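PDB 2RCI: type-2Ba cytolytic delta-endotoxin from Bacillus thuringiensis serovar israelensis, which probably kills the larvae of dipteran insects by making pores in the epithelial cell membrane of the insect midgut. Local coordinates for residues Asn29-Ala34 with Leu48-Gly53; Ser87-Val92 with Ala186-Gln191; Phe158-Asp163 with Ala178-Lys183. All coordinates share one frame; numbering follows the deposited sequence.

Contact 1 of 3, residues Asn29-Ala34 with Leu48-Gly53; sequences NTFQGA and LQIANG
Segments 29-34 and 48-53 join two neighbouring helices, 21-31 and 44-53, that lie together on one side of the central sheet in the layered alpha/beta fold of this Cyt toxin. What crosses between them is apolar, and Ile50 carries most of it, working with its two branches in different directions.

The aromatic part belongs to CG2 of Ile50. This methyl sits over one face of the Phe31 ring, 4.0 Å from the ring centroid and 21° off the normal, a CH-pi contact displaced toward the rim. Phe31 holds its ring there with CG anti to the carbonyl carbon (chi1 -74°), and its CZ also reaches to 4.4 Å from Ala51 CB. The ring touches Val189, Ile153 and Pro155 of the sheet as well, so it links the helix pair to the strands.

A methyl-to-backbone contact comes from the other branch. The extended CG1-CD1 arm of Ile50 (chi2 167°) carries CD1 against the main chain at Gly33 and Ala34, where it lies 3.6 Å from Gly33 C. Gly33 has no side chain in the way, and the bare main chain can be approached closely. Ala34 CB stands 4.2 Å from the same Ile50 CD1.

Thr30 OG1, beside its own backbone N, bonds to Arg26 O one helical turn back, which leaves the methyl to meet Ile50. Between Thr30 CG2 and Ile50 CG2 the distance is 3.4 Å, the two methyls pressed closer than carbon atoms normally pack.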
loop_
_atom_site.group_PDB
_atom_site.type_symbol
_atom_site.label_atom_id
_atom_site.label_comp_id
_atom_site.label_asym_id
_atom_site.label_seq_id
_atom_site.Cartn_x
_atom_site.Cartn_y
_atom_site.Cartn_z
ATOM N N ASN A 29 12.991 -4.772 4.159
ATOM C CA ASN A 29 13.304 -5.206 5.531
ATOM C C ASN A 29 13.306 -4.051 6.534
ATOM O O ASN A 29 12.804 -4.186 7.650
ATOM C CB ASN A 29 14.663 -5.929 5.597
ATOM C CG ASN A 29 14.595 -7.364 5.112
ATOM O OD1 ASN A 29 13.514 -7.906 4.874
ATOM N ND2 ASN A 29 15.762 -8.000 4.981
ATOM N N THR A 30 13.866 -2.920 6.117
ATOM C CA THR A 30 14.030 -1.748 6.982
ATOM C C THR A 30 12.664 -1.198 7.416
ATOM O O THR A 30 12.470 -0.842 8.579
ATOM C CB THR A 30 14.886 -0.672 6.287
ATOM O OG1 THR A 30 16.186 -1.211 6.030
ATOM C CG2 THR A 30 15.053 0.559 7.169
ATOM N N PHE A 31 11.715 -1.175 6.483
ATOM C CA PHE A 31 10.361 -0.714 6.792
ATOM C C PHE A 31 9.466 -1.630 7.614
ATOM O O PHE A 31 8.430 -1.182 8.100
ATOM C CB PHE A 31 9.652 -0.176 5.551
ATOM C CG PHE A 31 10.162 1.147 5.142
ATOM C CD1 PHE A 31 11.129 1.256 4.149
ATOM C CD2 PHE A 31 9.741 2.300 5.819
ATOM C CE1 PHE A 31 11.649 2.509 3.814
ATOM C CE2 PHE A 31 10.242 3.533 5.497
ATOM C CZ PHE A 31 11.191 3.654 4.486
ATOM N N GLN A 32 9.861 -2.889 7.799
ATOM C CA GLN A 32 9.205 -3.747 8.807
ATOM C C GLN A 32 9.163 -3.062 10.181
ATOM O O GLN A 32 8.210 -3.246 10.953
ATOM C CB GLN A 32 9.889 -5.113 8.915
ATOM C CG GLN A 32 9.950 -5.915 7.603
ATOM C CD GLN A 32 8.580 -6.261 7.019
ATOM O OE1 GLN A 32 7.559 -6.284 7.732
ATOM N NE2 GLN A 32 8.555 -6.546 5.710
ATOM N N GLY A 33 10.182 -2.247 10.454
ATOM C CA GLY A 33 10.294 -1.486 11.706
ATOM C C GLY A 33 9.167 -0.491 11.970
ATOM O O GLY A 33 8.985 -0.044 13.113
ATOM N N ALA A 34 8.404 -0.137 10.934
ATOM C CA ALA A 34 7.246 0.765 11.120
ATOM C C ALA A 34 5.929 0.065 11.520
ATOM O O ALA A 34 4.897 0.727 11.710
ATOM C CB ALA A 34 7.031 1.604 9.882
ATOM N N LEU A 48 8.434 7.589 8.915
ATOM C CA LEU A 48 9.195 8.803 8.649
ATOM C C LEU A 48 10.541 8.859 9.386
ATOM O O LEU A 48 11.525 9.331 8.838
ATOM C CB LEU A 48 8.358 10.049 8.932
ATOM C CG LEU A 48 7.307 10.341 7.853
ATOM C CD1 LEU A 48 6.417 11.459 8.295
ATOM C CD2 LEU A 48 8.007 10.733 6.536
ATOM N N GLN A 49 10.588 8.375 10.619
ATOM C CA GLN A 49 11.877 8.283 11.333
ATOM C C GLN A 49 12.834 7.374 10.548
ATOM O O GLN A 49 13.997 7.707 10.340
ATOM C CB GLN A 49 11.683 7.738 12.744
ATOM C CG GLN A 49 10.881 8.646 13.682
ATOM C CD GLN A 49 11.603 9.957 14.011
ATOM O OE1 GLN A 49 12.775 9.966 14.414
ATOM N NE2 GLN A 49 10.909 11.061 13.833
ATOM N N ILE A 50 12.327 6.236 10.095
ATOM C CA ILE A 50 13.133 5.278 9.333
ATOM C C ILE A 50 13.658 5.912 8.030
ATOM O O ILE A 50 14.857 5.847 7.740
ATOM C CB ILE A 50 12.344 3.987 9.050
ATOM C CG1 ILE A 50 12.180 3.170 10.342
ATOM C CG2 ILE A 50 13.018 3.160 7.955
ATOM C CD1 ILE A 50 11.151 2.029 10.249
ATOM N N ALA A 51 12.764 6.551 7.278
ATOM C CA ALA A 51 13.137 7.284 6.072
ATOM C C ALA A 51 14.250 8.316 6.354
ATOM O O ALA A 51 15.227 8.397 5.603
ATOM C CB ALA A 51 11.921 7.923 5.424
ATOM N N ASN A 52 14.113 9.055 7.458
ATOM C CA ASN A 52 15.108 10.035 7.898
ATOM C C ASN A 52 16.482 9.438 8.150
ATOM O O ASN A 52 17.509 10.131 7.997
ATOM C CB ASN A 52 14.659 10.734 9.207
ATOM C CG ASN A 52 15.456 12.015 9.489
ATOM O OD1 ASN A 52 15.606 12.854 8.606
ATOM N ND2 ASN A 52 15.948 12.170 10.732
ATOM N N GLY A 53 16.519 8.179 8.574
ATOM C CA GLY A 53 17.800 7.541 8.890
ATOM C C GLY A 53 18.511 6.952 7.689
ATOM O O GLY A 53 19.672 6.513 7.802
#

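Contact 2 of 3, residues Ser87-Val92 with Ala186-Gln191; sequences SVLGLV and ALTVVQ
The tight end of this contact is buried and centres on Thr188, whose hydroxyl donates a hydrogen bond of 2.8 Å from OG1 to Val88 O in the last turn of helix 74-89. The donor approaches well to the side of the carbonyl, at a C=O...OG1 angle of 111° and 50° out of its plane, so the bond comes from above rather than along a lone pair. With OG1 anti to the carbonyl carbon, Thr188 also brings the hydroxyl to 3.3 Å from Leu89 CA, and its methyl CG2 lies 3.5 Å from Leu89 O. That second carbonyl is bonded by Thr60 OG1 of strand 57-64, so two threonines from adjacent strands hold successive carbonyls at the helix end. Beside them, Val88 swings CG1 anti to its backbone N and sets it 4.3 Å from Ala186 CB.

Here helix 74-89, part of one of the two helical layers that enclose the sheet of the Cyt fold, sets its C-terminal end on strand 177-192. Ala186, Thr188 and Val190 of that strand face helix 74-89 and the chain that follows it; Leu187 and Val189 turn to the other face, against helices 44-53 and 21-31.

Toward solvent the packing thins. At Gly90, exposed and with positive phi (56°), the chain leaves the helix and turns so that Leu91 comes back to the strand. There a single pair of methyls, from side chains that are both partly exposed, reach toward each other tip to tip: Leu91 CD1 and Val190 CG1, 3.8 Å apart.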
loop_
_atom_site.group_PDB
_atom_site.type_symbol
_atom_site.label_atom_id
_atom_site.label_comp_id
_atom_site.label_asym_id
_atom_site.label_seq_id
_atom_site.Cartn_x
_atom_site.Cartn_y
_atom_site.Cartn_z
ATOM N N SER A 87 0.031 10.846 -7.124
ATOM C CA SER A 87 0.469 12.049 -6.404
ATOM C C SER A 87 1.566 11.752 -5.381
ATOM O O SER A 87 2.587 12.457 -5.332
ATOM C CB SER A 87 -0.726 12.763 -5.761
ATOM O OG SER A 87 -0.293 13.954 -5.102
ATOM N N VAL A 88 1.384 10.693 -4.600
ATOM C CA VAL A 88 2.275 10.411 -3.467
ATOM C C VAL A 88 3.661 9.954 -3.941
ATOM O O VAL A 88 4.653 10.123 -3.242
ATOM C CB VAL A 88 1.650 9.401 -2.478
ATOM C CG1 VAL A 88 2.592 9.113 -1.331
ATOM C CG2 VAL A 88 0.346 9.967 -1.878
ATOM N N LEU A 89 3.708 9.367 -5.138
ATOM C CA LEU A 89 4.941 8.857 -5.708
ATOM C C LEU A 89 5.963 9.965 -5.907
ATOM O O LEU A 89 7.164 9.748 -5.701
ATOM C CB LEU A 89 4.649 8.184 -7.060
ATOM C CG LEU A 89 4.595 6.662 -7.041
ATOM C CD1 LEU A 89 4.019 6.178 -8.399
ATOM C CD2 LEU A 89 5.973 6.014 -6.757
ATOM N N GLY A 90 5.475 11.152 -6.286
ATOM C CA GLY A 90 6.333 12.322 -6.565
ATOM C C GLY A 90 7.407 12.084 -7.620
ATOM O O GLY A 90 8.434 12.771 -7.634
ATOM N N LEU A 91 7.177 11.077 -8.461
ATOM C CA LEU A 91 8.003 10.690 -9.597
ATOM C C LEU A 91 6.975 10.335 -10.649
ATOM O O LEU A 91 5.925 9.803 -10.311
ATOM C CB LEU A 91 8.803 9.411 -9.301
ATOM C CG LEU A 91 9.786 9.443 -8.141
ATOM C CD1 LEU A 91 10.112 8.014 -7.733
ATOM C CD2 LEU A 91 11.009 10.175 -8.580
ATOM N N VAL A 92 7.284 10.602 -11.909
ATOM C CA VAL A 92 6.421 10.176 -13.029
ATOM C C VAL A 92 6.945 8.867 -13.629
ATOM O O VAL A 92 8.038 8.834 -14.229
ATOM C CB VAL A 92 6.348 11.257 -14.106
ATOM C CG1 VAL A 92 5.654 10.751 -15.391
ATOM C CG2 VAL A 92 5.653 12.505 -13.551
ATOM N N ALA A 186 1.006 6.658 3.788
ATOM C CA ALA A 186 1.976 6.248 2.777
ATOM C C ALA A 186 3.118 7.267 2.708
ATOM O O ALA A 186 2.951 8.452 3.054
ATOM C CB ALA A 186 1.280 6.120 1.416
ATOM N N LEU A 187 4.280 6.801 2.272
ATOM C CA LEU A 187 5.358 7.712 1.923
ATOM C C LEU A 187 6.142 7.119 0.761
ATOM O O LEU A 187 6.184 5.890 0.608
ATOM C CB LEU A 187 6.282 7.960 3.130
ATOM C CG LEU A 187 7.259 6.861 3.633
ATOM C CD1 LEU A 187 8.418 6.591 2.687
ATOM C CD2 LEU A 187 7.855 7.294 4.976
ATOM N N THR A 188 6.764 7.973 -0.048
ATOM C CA THR A 188 7.702 7.488 -1.051
ATOM C C THR A 188 9.068 8.001 -0.659
ATOM O O THR A 188 9.237 9.213 -0.456
ATOM C CB THR A 188 7.371 8.008 -2.459
ATOM O OG1 THR A 188 6.005 7.697 -2.776
ATOM C CG2 THR A 188 8.268 7.359 -3.462
ATOM N N VAL A 189 10.024 7.080 -0.539
ATOM C CA VAL A 189 11.419 7.445 -0.310
ATOM C C VAL A 189 12.273 6.961 -1.491
ATOM O O VAL A 189 12.143 5.809 -1.948
ATOM C CB VAL A 189 11.937 6.904 1.067
ATOM C CG1 VAL A 189 11.888 5.382 1.100
ATOM C CG2 VAL A 189 13.400 7.383 1.334
ATOM N N VAL A 190 13.113 7.848 -2.015
ATOM C CA VAL A 190 14.051 7.444 -3.047
ATOM C C VAL A 190 15.453 7.374 -2.433
ATOM O O VAL A 190 15.821 8.223 -1.608
ATOM C CB VAL A 190 14.011 8.371 -4.281
ATOM C CG1 VAL A 190 12.617 8.339 -4.921
ATOM C CG2 VAL A 190 14.404 9.840 -3.914
ATOM N N GLN A 191 16.198 6.334 -2.794
ATOM C CA GLN A 191 17.587 6.185 -2.364
ATOM C C GLN A 191 18.445 5.955 -3.604
ATOM O O GLN A 191 18.016 5.235 -4.545
ATOM C CB GLN A 191 17.750 5.002 -1.395
ATOM C CG GLN A 191 19.199 4.780 -0.869
ATOM C CD GLN A 191 19.264 3.645 0.148
ATOM O OE1 GLN A 191 19.034 2.482 -0.189
ATOM N NE2 GLN A 191 19.585 3.979 1.398
#

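Contact 3 of 3, residues Phe158-Asp163 with Ala178-Lys183; sequences FEITVD and ARYEVK
Glu181 O is gripped by two hydrogen bonds, one from Thr161 N at 2.9 Å, in the carbonyl plane, and one donated by a water 2.8 Å from the same Glu181 O; a CA-H...O contact from Ile160 adds a weaker third touch. The water is also hydrogen-bonded to Thr161 OG1, bridging the threonine hydroxyl to the neighbouring main chain. Thr161 O returns the pairing by accepting from Glu181 N, and Glu159 and Lys183 exchange N-H...O bonds in the same reciprocal way.

Strands 150-162 and 177-192 are thus antiparallel neighbours in the central sheet of the Cyt fold, hydrogen-bonded and non-hydrogen-bonded pairs alternating along them. Glu159, Thr161, Glu181 and Lys183 share one face. Here Glu159 and Lys183 run side by side, their CB atoms 4.0 Å apart, yet OE2 and NZ do not meet; Glu159 OE2 bonds instead to Asn41 ND2.

The face bearing Ile160, Val162, Tyr180 and Val182 is largely apolar and is covered by helices 74-89 and 96-110. Val162 lays CG2 over one face of the Tyr180 ring, 3.7 Å from the centroid and 15° off the normal, while Ile160 CG2 comes in at the ring edge, in plane, 3.8 Å from Tyr180 CD2. Phe158 lies alongside Val182, its CD1 3.7 Å from Val182 CG1.

Past the strand end, Asp163 takes over with its side chain. Its CG stands between the backbone N and the carbonyl carbon (chi1 68°), crowded by both, which turns the carboxylate across to the partner strand: Arg179 N donates to Asp163 OD1 at 2.7 Å, from 42° above the carboxylate plane, and Asp163 N bonds back to Arg179 O at 3.1 Å.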
loop_
_atom_site.group_PDB
_atom_site.type_symbol
_atom_site.label_atom_id
_atom_site.label_comp_id
_atom_site.label_asym_id
_atom_site.label_seq_id
_atom_site.Cartn_x
_atom_site.Cartn_y
_atom_site.Cartn_z
ATOM N N PHE A 158 -3.547 0.791 4.599
ATOM C CA PHE A 158 -4.916 1.282 4.666
ATOM C C PHE A 158 -5.597 0.795 5.950
ATOM O O PHE A 158 -5.357 -0.320 6.389
ATOM C CB PHE A 158 -5.743 0.757 3.489
ATOM C CG PHE A 158 -5.214 1.162 2.146
ATOM C CD1 PHE A 158 -5.471 2.433 1.659
ATOM C CD2 PHE A 158 -4.458 0.272 1.387
ATOM C CE1 PHE A 158 -5.012 2.824 0.383
ATOM C CE2 PHE A 158 -3.996 0.641 0.117
ATOM C CZ PHE A 158 -4.241 1.935 -0.364
ATOM N N GLU A 159 -6.432 1.648 6.532
ATOM C CA GLU A 159 -7.362 1.237 7.591
ATOM C C GLU A 159 -8.725 1.331 6.942
ATOM O O GLU A 159 -9.173 2.431 6.585
ATOM C CB GLU A 159 -7.312 2.216 8.774
ATOM C CG GLU A 159 -5.928 2.547 9.239
ATOM C CD GLU A 159 -5.916 3.321 10.574
ATOM O OE1 GLU A 159 -7.006 3.547 11.166
ATOM O OE2 GLU A 159 -4.813 3.665 11.019
ATOM N N ILE A 160 -9.366 0.179 6.770
ATOM C CA ILE A 160 -10.596 0.093 5.993
ATOM C C ILE A 160 -11.741 -0.371 6.885
ATOM O O ILE A 160 -11.640 -1.407 7.555
ATOM C CB ILE A 160 -10.452 -0.842 4.778
ATOM C CG1 ILE A 160 -9.332 -0.336 3.847
ATOM C CG2 ILE A 160 -11.800 -0.932 4.018
ATOM C CD1 ILE A 160 -8.725 -1.409 2.942
ATOM N N THR A 161 -12.806 0.416 6.877
ATOM C CA THR A 161 -14.065 0.067 7.552
ATOM C C THR A 161 -15.163 0.091 6.494
ATOM O O THR A 161 -15.290 1.047 5.748
ATOM C CB THR A 161 -14.393 1.068 8.648
ATOM O OG1 THR A 161 -13.341 1.049 9.636
ATOM C CG2 THR A 161 -15.748 0.693 9.305
ATOM N N VAL A 162 -15.961 -0.963 6.432
ATOM C CA VAL A 162 -17.005 -1.048 5.393
ATOM C C VAL A 162 -18.288 -1.635 5.991
ATOM O O VAL A 162 -18.218 -2.526 6.844
ATOM C CB VAL A 162 -16.482 -1.860 4.177
ATOM C CG1 VAL A 162 -15.948 -3.225 4.596
ATOM C CG2 VAL A 162 -17.539 -1.981 3.053
ATOM N N ASP A 163 -19.442 -1.140 5.549
ATOM C CA ASP A 163 -20.732 -1.571 6.125
ATOM C C ASP A 163 -21.240 -2.896 5.566
ATOM O O ASP A 163 -22.428 -3.030 5.227
ATOM C CB ASP A 163 -21.787 -0.462 6.010
ATOM C CG ASP A 163 -22.218 -0.177 4.554
ATOM O OD1 ASP A 163 -21.445 -0.453 3.610
ATOM O OD2 ASP A 163 -23.333 0.361 4.361
ATOM N N ALA A 178 -20.543 -0.065 -1.563
ATOM C CA ALA A 178 -20.759 -0.143 -0.139
ATOM C C ALA A 178 -20.279 1.152 0.467
ATOM O O ALA A 178 -19.683 2.003 -0.218
ATOM C CB ALA A 178 -20.005 -1.344 0.473
ATOM N N ARG A 179 -20.527 1.302 1.765
ATOM C CA ARG A 179 -20.133 2.508 2.445
ATOM C C ARG A 179 -18.759 2.229 3.039
ATOM O O ARG A 179 -18.610 1.366 3.932
ATOM C CB ARG A 179 -21.142 2.915 3.525
ATOM C CG ARG A 179 -20.776 4.234 4.178
ATOM C CD ARG A 179 -21.879 4.752 5.100
ATOM N NE ARG A 179 -21.338 5.842 5.895
ATOM C CZ ARG A 179 -21.290 7.107 5.501
ATOM N NH1 ARG A 179 -21.785 7.470 4.316
ATOM N NH2 ARG A 179 -20.751 8.014 6.308
ATOM N N TYR A 180 -17.772 2.913 2.464
ATOM C CA TYR A 180 -16.360 2.771 2.836
ATOM C C TYR A 180 -15.834 3.955 3.581
ATOM O O TYR A 180 -16.071 5.124 3.198
ATOM C CB TYR A 180 -15.452 2.561 1.608
ATOM C CG TYR A 180 -15.425 1.139 1.111
ATOM C CD1 TYR A 180 -16.296 0.705 0.088
ATOM C CD2 TYR A 180 -14.541 0.216 1.655
ATOM C CE1 TYR A 180 -16.270 -0.630 -0.352
ATOM C CE2 TYR A 180 -14.492 -1.092 1.214
ATOM C CZ TYR A 180 -15.365 -1.510 0.209
ATOM O OH TYR A 180 -15.282 -2.808 -0.209
ATOM N N GLU A 181 -15.066 3.631 4.617
ATOM C CA GLU A 181 -14.220 4.587 5.282
ATOM C C GLU A 181 -12.774 4.081 5.164
ATOM O O GLU A 181 -12.435 3.038 5.706
ATOM C CB GLU A 181 -14.629 4.706 6.735
ATOM C CG GLU A 181 -13.963 5.880 7.393
ATOM C CD GLU A 181 -14.280 5.981 8.867
ATOM O OE1 GLU A 181 -15.348 5.451 9.309
ATOM O OE2 GLU A 181 -13.434 6.581 9.568
ATOM N N VAL A 182 -11.938 4.805 4.436
ATOM C CA VAL A 182 -10.575 4.363 4.167
ATOM C C VAL A 182 -9.571 5.442 4.580
ATOM O O VAL A 182 -9.642 6.585 4.075
ATOM C CB VAL A 182 -10.395 4.050 2.642
ATOM C CG1 VAL A 182 -8.913 3.680 2.342
ATOM C CG2 VAL A 182 -11.344 2.945 2.227
ATOM N N LYS A 183 -8.686 5.094 5.517
ATOM C CA LYS A 183 -7.585 5.968 5.950
ATOM C C LYS A 183 -6.316 5.418 5.303
ATOM O O LYS A 183 -6.097 4.221 5.276
ATOM C CB LYS A 183 -7.398 5.995 7.479
ATOM C CG LYS A 183 -6.465 7.137 7.866
ATOM C CD LYS A 183 -6.186 7.318 9.366
ATOM C CE LYS A 183 -5.326 8.587 9.525
ATOM N NZ LYS A 183 -5.360 9.200 10.882
HETATM O O HOH W 1 -11.504 3.374 8.317
#

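Overall arrangement
From the N terminus, contact 1 is complete first: 13 residues, the last four already in helix 44-53, separate segments 29-34 and 48-53, and the contact brings together helices 21-31 and 44-53. Contact 2 opens later, at the end of helix 74-89, and spans most of the remaining chain before strand 177-192 returns at 186-191. Contact 3 is nested within that long loop, joining strands 150-162 and 177-192 around a connection of 14 residues. Contacts 2 and 3 use successive parts of strand 177-192 and lie on opposite sides of the chain's centre. Contact 1 touches contact 2 through Leu187 and Val189 on the face of the sheet turned from helix 74-89, but does not reach contact 3.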